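Local coordinates for transcriptional regulator, crp family (Thermotoga maritima, PDB 1O5L), which probably binds DNA and regulates transcription as a Crp-family factor, pairing a cyclic nucleotide-binding-type domain with a helix-turn-helix domain, at residues L51-V56 and F86-V91; D42-L47 and I98-K103; M13-L18 and K69-I74. One frame throughout, in Å; residues are numbered along the deposited sequence.

Interaction 1 (L51-V56 and F86-V91); sequences LKTEHV and FPVNVV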
# COMPACT_ATOMS: atom_id res chain seq x y z
N LEU A 51 -11.95 -8.54 -16.14
CA LEU A 51 -12.07 -7.10 -16.23
C LEU A 51 -10.88 -6.51 -16.98
O LEU A 51 -9.81 -7.13 -17.03
CB LEU A 51 -12.15 -6.50 -14.84
CG LEU A 51 -13.21 -7.13 -13.94
CD1 LEU A 51 -13.19 -6.47 -12.60
CD2 LEU A 51 -14.60 -7.02 -14.58
N LYS A 52 -11.08 -5.32 -17.56
CA LYS A 52 -10.01 -4.50 -18.17
C LYS A 52 -9.89 -3.16 -17.46
O LYS A 52 -10.90 -2.51 -17.16
CB LYS A 52 -10.30 -4.27 -19.65
CG LYS A 52 -9.98 -5.50 -20.49
CD LYS A 52 -11.04 -5.82 -21.49
CE LYS A 52 -11.07 -4.83 -22.65
NZ LYS A 52 -11.20 -5.58 -23.96
N THR A 53 -8.66 -2.76 -17.18
CA THR A 53 -8.40 -1.45 -16.60
C THR A 53 -7.83 -0.56 -17.70
O THR A 53 -6.90 -0.97 -18.41
CB THR A 53 -7.46 -1.52 -15.37
OG1 THR A 53 -6.22 -2.16 -15.67
CG2 THR A 53 -8.06 -2.36 -14.25
N GLU A 54 -8.40 0.63 -17.85
CA GLU A 54 -7.99 1.54 -18.89
C GLU A 54 -7.94 2.99 -18.38
O GLU A 54 -8.90 3.48 -17.79
CB GLU A 54 -8.88 1.38 -20.13
CG GLU A 54 -10.32 1.83 -19.93
CD GLU A 54 -11.28 1.44 -21.06
OE1 GLU A 54 -10.93 0.56 -21.90
OE2 GLU A 54 -12.40 2.04 -21.09
N HIS A 55 -6.80 3.63 -18.60
CA HIS A 55 -6.61 5.03 -18.23
C HIS A 55 -7.13 5.98 -19.32
O HIS A 55 -6.86 5.80 -20.50
CB HIS A 55 -5.14 5.33 -17.99
CG HIS A 55 -4.88 6.72 -17.49
ND1 HIS A 55 -4.88 7.82 -18.32
CD2 HIS A 55 -4.64 7.18 -16.24
CE1 HIS A 55 -4.64 8.91 -17.60
NE2 HIS A 55 -4.49 8.55 -16.34
N VAL A 56 -7.89 6.98 -18.88
CA VAL A 56 -8.53 7.94 -19.78
C VAL A 56 -7.68 9.18 -19.78
O VAL A 56 -7.36 9.72 -18.71
CB VAL A 56 -9.94 8.33 -19.30
CG1 VAL A 56 -10.66 9.11 -20.40
CG2 VAL A 56 -10.75 7.12 -18.90
N PHE A 86 -11.31 5.49 -7.68
CA PHE A 86 -10.79 4.60 -8.71
C PHE A 86 -9.88 5.41 -9.67
O PHE A 86 -10.32 6.42 -10.24
CB PHE A 86 -11.93 3.88 -9.47
CG PHE A 86 -12.72 2.92 -8.61
CD1 PHE A 86 -12.25 1.63 -8.35
CD2 PHE A 86 -13.91 3.33 -8.00
CE1 PHE A 86 -12.98 0.75 -7.54
CE2 PHE A 86 -14.64 2.46 -7.17
CZ PHE A 86 -14.18 1.16 -6.94
N PRO A 87 -8.62 4.97 -9.83
CA PRO A 87 -7.64 5.67 -10.70
C PRO A 87 -7.82 5.42 -12.20
O PRO A 87 -7.26 6.14 -13.01
CB PRO A 87 -6.29 5.09 -10.23
CG PRO A 87 -6.61 3.68 -9.74
CD PRO A 87 -8.04 3.75 -9.22
N VAL A 88 -8.60 4.40 -12.56
CA VAL A 88 -8.81 4.00 -13.95
C VAL A 88 -10.26 3.63 -14.16
O VAL A 88 -10.95 3.28 -13.22
CB VAL A 88 -7.93 2.74 -14.32
CG1 VAL A 88 -6.44 3.06 -14.15
CG2 VAL A 88 -8.30 1.53 -13.49
N ASN A 89 -10.71 3.68 -15.41
CA ASN A 89 -11.91 2.96 -15.81
C ASN A 89 -11.74 1.45 -15.56
O ASN A 89 -10.68 0.89 -15.85
CB ASN A 89 -12.19 3.16 -17.28
CG ASN A 89 -12.78 4.51 -17.60
OD1 ASN A 89 -13.00 5.36 -16.74
ND2 ASN A 89 -13.07 4.71 -18.86
N VAL A 90 -12.76 0.82 -15.00
CA VAL A 90 -12.82 -0.63 -14.87
C VAL A 90 -13.99 -1.11 -15.74
O VAL A 90 -15.13 -0.71 -15.54
CB VAL A 90 -12.99 -1.08 -13.40
CG1 VAL A 90 -12.97 -2.62 -13.28
CG2 VAL A 90 -11.88 -0.50 -12.54
N VAL A 91 -13.68 -1.98 -16.70
CA VAL A 91 -14.63 -2.41 -17.72
C VAL A 91 -14.68 -3.94 -17.79
O VAL A 91 -13.65 -4.59 -17.68
CB VAL A 91 -14.22 -1.88 -19.09
CG1 VAL A 91 -15.31 -2.18 -20.14
CG2 VAL A 91 -13.91 -0.38 -19.03
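Glu54 lies across from Asn89 and Lys52 across from Val91 as the two hydrogen-bonded pairs of an antiparallel contact, with Thr53 and Val90 as the non-hydrogen-bonded pair between them. The backbone grip is uneven. Lys52 N reaches Val91 O at 2.7 Å in an almost straight bond (172° at the hydrogen), and Val91 N returns a bond to Lys52 O. At the other end Glu54 N still reaches Asn89 O at 3.0 Å, but the bond from Asn89 N to Glu54 O is weak, bent to 127°, where the strand emerges from the turn at Pro87.

Packing is tight on the face carrying Glu54, Asn89 and Val91. Glu54 CG sits between its own backbone N and carbonyl carbon (chi1 67°), 3.5 Å from Asn89 CB, and the extended chain beyond it brings OE2 to 3.5 Å from Val91 CG2. Further along the strand, Val56 CG2 meets Asn89 ND2 at 3.3 Å, while OD1 of that amide accepts from Gln36 N. Thr53 CB, on the other face, rests on Val88 CG2 at 3.7 Å. The contact thins toward its partly exposed margins: Lys52 bends away after CB, and the His55 ring comes no nearer than CD2 to Pro87 O at 4.3 Å.

Strand 51-56 is thus held between 89-92 and 62-68 in one four-stranded sheet of the jelly roll, with 32-34 beyond 89-92, and Phe136 of the second subunit packs against His55 and Val88.

Interaction 2 (D42-L47 and I98-K103); sequences DVLILL and ILSIPK
Ser100 OG stands anti to its backbone N (chi1 -174°) and Asp42 CG beside its own (chi1 -77°), and these two torsions set OG and CG on neighbouring positions near one end of an antiparallel strand pair in the cyclic nucleotide-binding jelly roll. Ser100 OG donates at 2.7 Å to Asp42 OD2, which accepts through its anti lone pair, the one turned away from OD1. It is a side-chain bond laid across a backbone pairing that is itself regular: Val43 and Ile101 exchange two hydrogen bonds, as do Ile45 and Leu99, with Ile45 N to Leu99 O at 2.8 Å.

Alternation then sorts the side chains. Leu44, Leu46, Ile98 and Ser100 share one face, where Leu44 CD2 rests 3.6 Å from Ser100 OG and its CB meets Ile98 CG2; the other branch of the isoleucine, through CG1, meets Leu46 CD1 at 4.1 Å. The buried Ser100 thus has Leu44 CD2 beside its hydroxyl and the Asp42 carboxylate as its acceptor.

Val43, Ile45, Leu99 and Ile101 occupy the opposite face. Ile45 CD1 and Ile101 CD1 meet at 4.2 Å, and Phe106 of helix 103-112 packs on Val43 and Ile101. At the far end Leu47 swings its CD1 to 3.8 Å from Leu99 N. Lys103, the first residue of the helix, sends NZ away to Ile79 O. Pro102 fills the N-cap position just before it, and the second carboxylate oxygen of Asp42, OD1, comes to 3.4 Å from Pro102 CA.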
# COMPACT_ATOMS: atom_id res chain seq x y z
N ASP A 42 -17.39 0.72 -1.63
CA ASP A 42 -17.35 -0.67 -1.24
C ASP A 42 -16.05 -1.25 -1.76
O ASP A 42 -15.49 -0.79 -2.78
CB ASP A 42 -18.52 -1.40 -1.86
CG ASP A 42 -19.84 -1.13 -1.15
OD1 ASP A 42 -20.01 -0.45 -0.11
OD2 ASP A 42 -20.84 -1.68 -1.63
N VAL A 43 -15.57 -2.27 -1.05
CA VAL A 43 -14.49 -3.12 -1.52
C VAL A 43 -15.08 -4.11 -2.56
O VAL A 43 -16.06 -4.84 -2.31
CB VAL A 43 -13.87 -3.90 -0.33
CG1 VAL A 43 -12.77 -4.85 -0.80
CG2 VAL A 43 -13.36 -2.94 0.75
N LEU A 44 -14.48 -4.11 -3.74
CA LEU A 44 -14.95 -4.94 -4.86
C LEU A 44 -14.02 -6.13 -5.07
O LEU A 44 -12.79 -5.96 -5.12
CB LEU A 44 -15.02 -4.09 -6.13
CG LEU A 44 -15.84 -2.79 -6.08
CD1 LEU A 44 -15.93 -2.21 -7.46
CD2 LEU A 44 -17.29 -2.96 -5.50
N ILE A 45 -14.60 -7.33 -5.20
CA ILE A 45 -13.83 -8.55 -5.46
C ILE A 45 -14.38 -9.24 -6.71
O ILE A 45 -15.57 -9.55 -6.77
CB ILE A 45 -13.89 -9.52 -4.21
CG1 ILE A 45 -13.34 -8.83 -2.96
CG2 ILE A 45 -13.11 -10.82 -4.48
CD1 ILE A 45 -13.56 -9.63 -1.68
N LEU A 46 -13.51 -9.49 -7.68
CA LEU A 46 -13.88 -10.22 -8.89
C LEU A 46 -13.99 -11.72 -8.61
O LEU A 46 -12.97 -12.38 -8.31
CB LEU A 46 -12.87 -10.01 -10.02
CG LEU A 46 -13.16 -10.73 -11.33
CD1 LEU A 46 -14.44 -10.18 -11.97
CD2 LEU A 46 -11.98 -10.61 -12.33
N LEU A 47 -15.21 -12.22 -8.79
CA LEU A 47 -15.58 -13.60 -8.49
C LEU A 47 -15.39 -14.49 -9.70
O LEU A 47 -14.89 -15.60 -9.57
CB LEU A 47 -17.07 -13.67 -8.09
CG LEU A 47 -17.46 -13.01 -6.76
CD1 LEU A 47 -18.98 -12.97 -6.59
CD2 LEU A 47 -16.77 -13.73 -5.59
N ILE A 98 -19.12 -9.75 -9.48
CA ILE A 98 -18.31 -9.09 -8.48
C ILE A 98 -19.03 -9.16 -7.15
O ILE A 98 -20.25 -9.17 -7.09
CB ILE A 98 -18.07 -7.63 -8.97
CG1 ILE A 98 -16.94 -7.66 -10.01
CG2 ILE A 98 -17.75 -6.62 -7.83
CD1 ILE A 98 -16.84 -6.39 -10.82
N LEU A 99 -18.23 -9.23 -6.08
CA LEU A 99 -18.71 -9.14 -4.71
C LEU A 99 -18.38 -7.74 -4.22
O LEU A 99 -17.24 -7.27 -4.39
CB LEU A 99 -18.03 -10.18 -3.82
CG LEU A 99 -18.29 -10.19 -2.30
CD1 LEU A 99 -19.78 -10.38 -1.92
CD2 LEU A 99 -17.42 -11.31 -1.67
N SER A 100 -19.36 -7.11 -3.57
CA SER A 100 -19.27 -5.75 -3.10
C SER A 100 -19.52 -5.75 -1.58
O SER A 100 -20.65 -5.99 -1.15
CB SER A 100 -20.34 -4.90 -3.82
OG SER A 100 -20.22 -3.51 -3.51
N ILE A 101 -18.48 -5.52 -0.80
CA ILE A 101 -18.57 -5.47 0.66
C ILE A 101 -18.43 -4.02 1.16
O ILE A 101 -17.46 -3.37 0.81
CB ILE A 101 -17.44 -6.33 1.30
CG1 ILE A 101 -17.47 -7.77 0.74
CG2 ILE A 101 -17.55 -6.32 2.81
CD1 ILE A 101 -16.35 -8.63 1.25
N PRO A 102 -19.33 -3.57 2.03
CA PRO A 102 -19.20 -2.25 2.66
C PRO A 102 -17.87 -2.09 3.40
O PRO A 102 -17.41 -3.02 4.09
CB PRO A 102 -20.40 -2.16 3.64
CG PRO A 102 -21.37 -3.21 3.20
CD PRO A 102 -20.54 -4.27 2.49
N LYS A 103 -17.24 -0.93 3.22
CA LYS A 103 -15.93 -0.67 3.78
C LYS A 103 -15.83 -0.97 5.29
O LYS A 103 -14.83 -1.50 5.75
CB LYS A 103 -15.50 0.77 3.50
CG LYS A 103 -14.33 0.88 2.55
CD LYS A 103 -13.65 2.28 2.57
CE LYS A 103 -13.86 3.03 1.28
NZ LYS A 103 -13.20 4.37 1.33

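Interaction 3 (M13-L18 and K69-I74); sequences MDLKKL and KPVQII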
# COMPACT_ATOMS: atom_id res chain seq x y z
N MET A 13 -5.56 -18.29 1.22
CA MET A 13 -6.79 -17.48 1.45
C MET A 13 -7.78 -17.67 0.29
O MET A 13 -7.43 -17.39 -0.86
CB MET A 13 -6.44 -15.99 1.60
CG MET A 13 -7.62 -15.03 1.58
SD MET A 13 -8.87 -15.43 2.79
CE MET A 13 -8.04 -15.40 4.12
N ASP A 14 -9.01 -18.11 0.59
CA ASP A 14 -10.08 -18.29 -0.41
C ASP A 14 -11.12 -17.15 -0.24
O ASP A 14 -11.96 -17.21 0.65
CB ASP A 14 -10.70 -19.68 -0.23
CG ASP A 14 -11.85 -19.97 -1.20
OD1 ASP A 14 -12.17 -19.07 -2.03
OD2 ASP A 14 -12.48 -21.09 -1.18
N LEU A 15 -11.03 -16.12 -1.08
CA LEU A 15 -11.89 -14.93 -0.92
C LEU A 15 -13.38 -15.22 -1.12
O LEU A 15 -14.19 -14.46 -0.64
CB LEU A 15 -11.45 -13.76 -1.82
CG LEU A 15 -10.08 -13.17 -1.46
CD1 LEU A 15 -9.60 -12.15 -2.48
CD2 LEU A 15 -10.08 -12.57 -0.05
N LYS A 16 -13.72 -16.31 -1.77
CA LYS A 16 -15.13 -16.68 -1.95
C LYS A 16 -15.86 -16.99 -0.63
O LYS A 16 -17.10 -16.97 -0.57
CB LYS A 16 -15.28 -17.85 -2.95
CG LYS A 16 -14.99 -17.45 -4.39
CD LYS A 16 -15.37 -18.55 -5.40
CE LYS A 16 -15.22 -18.07 -6.86
NZ LYS A 16 -15.98 -18.92 -7.82
N LYS A 17 -15.09 -17.27 0.42
CA LYS A 17 -15.64 -17.41 1.77
C LYS A 17 -16.30 -16.12 2.31
O LYS A 17 -17.13 -16.19 3.23
CB LYS A 17 -14.56 -17.87 2.75
CG LYS A 17 -14.11 -19.29 2.52
CD LYS A 17 -12.99 -19.68 3.49
CE LYS A 17 -12.56 -21.11 3.25
NZ LYS A 17 -11.50 -21.55 4.21
N LEU A 18 -15.96 -14.97 1.72
CA LEU A 18 -16.61 -13.72 2.08
C LEU A 18 -17.93 -13.45 1.37
O LEU A 18 -18.52 -12.40 1.60
CB LEU A 18 -15.67 -12.52 1.88
CG LEU A 18 -14.28 -12.59 2.53
CD1 LEU A 18 -13.45 -11.33 2.26
CD2 LEU A 18 -14.36 -12.86 4.00
N LYS A 69 -8.12 -11.04 -13.53
CA LYS A 69 -8.72 -12.36 -13.50
C LYS A 69 -9.14 -12.67 -12.06
O LYS A 69 -8.63 -12.07 -11.12
CB LYS A 69 -7.72 -13.42 -13.98
CG LYS A 69 -7.28 -13.27 -15.44
CD LYS A 69 -8.34 -13.85 -16.38
CE LYS A 69 -7.88 -13.92 -17.84
NZ LYS A 69 -9.06 -14.09 -18.77
N PRO A 70 -10.10 -13.59 -11.88
CA PRO A 70 -10.57 -13.91 -10.55
C PRO A 70 -9.55 -14.79 -9.79
O PRO A 70 -8.78 -15.46 -10.42
CB PRO A 70 -11.88 -14.65 -10.81
CG PRO A 70 -12.04 -14.76 -12.31
CD PRO A 70 -10.76 -14.39 -12.92
N VAL A 71 -9.52 -14.79 -8.45
CA VAL A 71 -10.37 -14.01 -7.56
C VAL A 71 -9.49 -12.99 -6.88
O VAL A 71 -8.57 -13.36 -6.17
CB VAL A 71 -10.99 -14.91 -6.46
CG1 VAL A 71 -11.93 -14.14 -5.61
CG2 VAL A 71 -11.71 -16.11 -7.08
N GLN A 72 -9.81 -11.71 -7.04
CA GLN A 72 -8.96 -10.60 -6.60
C GLN A 72 -9.76 -9.40 -6.14
O GLN A 72 -10.78 -9.10 -6.74
CB GLN A 72 -8.14 -10.08 -7.79
CG GLN A 72 -6.89 -10.79 -8.08
CD GLN A 72 -6.12 -10.05 -9.19
OE1 GLN A 72 -5.72 -8.88 -9.01
NE2 GLN A 72 -5.95 -10.73 -10.36
N ILE A 73 -9.22 -8.67 -5.16
CA ILE A 73 -9.71 -7.32 -4.81
C ILE A 73 -9.28 -6.32 -5.89
O ILE A 73 -8.15 -6.33 -6.31
CB ILE A 73 -9.18 -6.85 -3.44
CG1 ILE A 73 -9.56 -7.83 -2.32
CG2 ILE A 73 -9.75 -5.43 -3.10
CD1 ILE A 73 -8.69 -7.74 -1.08
N ILE A 74 -10.20 -5.46 -6.30
CA ILE A 74 -9.95 -4.39 -7.24
C ILE A 74 -9.44 -3.06 -6.58
O ILE A 74 -10.11 -2.49 -5.71
CB ILE A 74 -11.23 -4.12 -8.03
CG1 ILE A 74 -11.61 -5.39 -8.80
CG2 ILE A 74 -11.07 -2.88 -8.95
CD1 ILE A 74 -13.00 -5.37 -9.34
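Leu15 and Val71 carry the apolar part of this small contact, which buries only 197 Å² between its segments. Leu15 CB lies 3.8 Å from Val71 CG1. Leu15 CG is turned anti to the carbonyl carbon (chi1 -66°), and from there CD1 extends past the valine to lie 4.3 Å from Ile73 CG1. Val71 CG2 makes a peripheral contact with the exposed Lys16, whose extended chain passes at about a right angle and touches it with CE at 4.0 Å; Leu15 and Ile73, by contrast, are buried.

The polar interactions work within each segment rather than between them. Asp14 OD1 accepts from Lys16 N at 3.2 Å, an Asx turn in which the donor approaches from above the carboxylate plane, 44° out of it. Asp14 O receives Lys17 N, and Leu15 O receives Leu18 N at 3.0 Å, so the chain winds into a 3-10 turn that presents Leu15 toward the sheet. On the other segment, a weak bond from Gln72 NE2 to Lys69 O spans the bend around Pro70.

Backbone geometry adds a rare feature: the peptide between Pro70 and Val71 is cis, although Val71 is not a proline. Val71 follows this kink directly and points toward the 3-10 turn, just ahead of the weakly bonded strand at about 72-73, which runs beside strand 42-48.

Around the contact, Phe119 of helix 114-139 packs on Leu15 and Phe120 of the same helix on Ile73. A short N-terminal helical turn lodged between the jelly roll and the long helix that follows it is an arrangement in keeping with the Crp-type cyclic nucleotide-binding domain.

How the interactions relate
The three contacts illustrate how a jelly roll is built from two facing sheets. Interactions 1 and 2, with centres 16 Å apart, are the central strand pairings of the two sheets, and interaction 1 is nested along the chain inside the loop that interaction 2 closes. They meet in the interior: Leu51 CG packs on Leu46 CD1 and Phe86 CZ on Leu44 CD1, both at 3.8 Å, and Leu51 CD1 on Ile98 CD1 at 4.1 Å. Interaction 3, centred 9 Å from interaction 2, joins the same sheet through Leu46 N and Gln72 O, 2.9 Å apart and probably hydrogen-bonded. Interactions 1 and 3 lie on opposite sides of the chain's centre, yet Leu51 CD1 still touches Ile74 CD1.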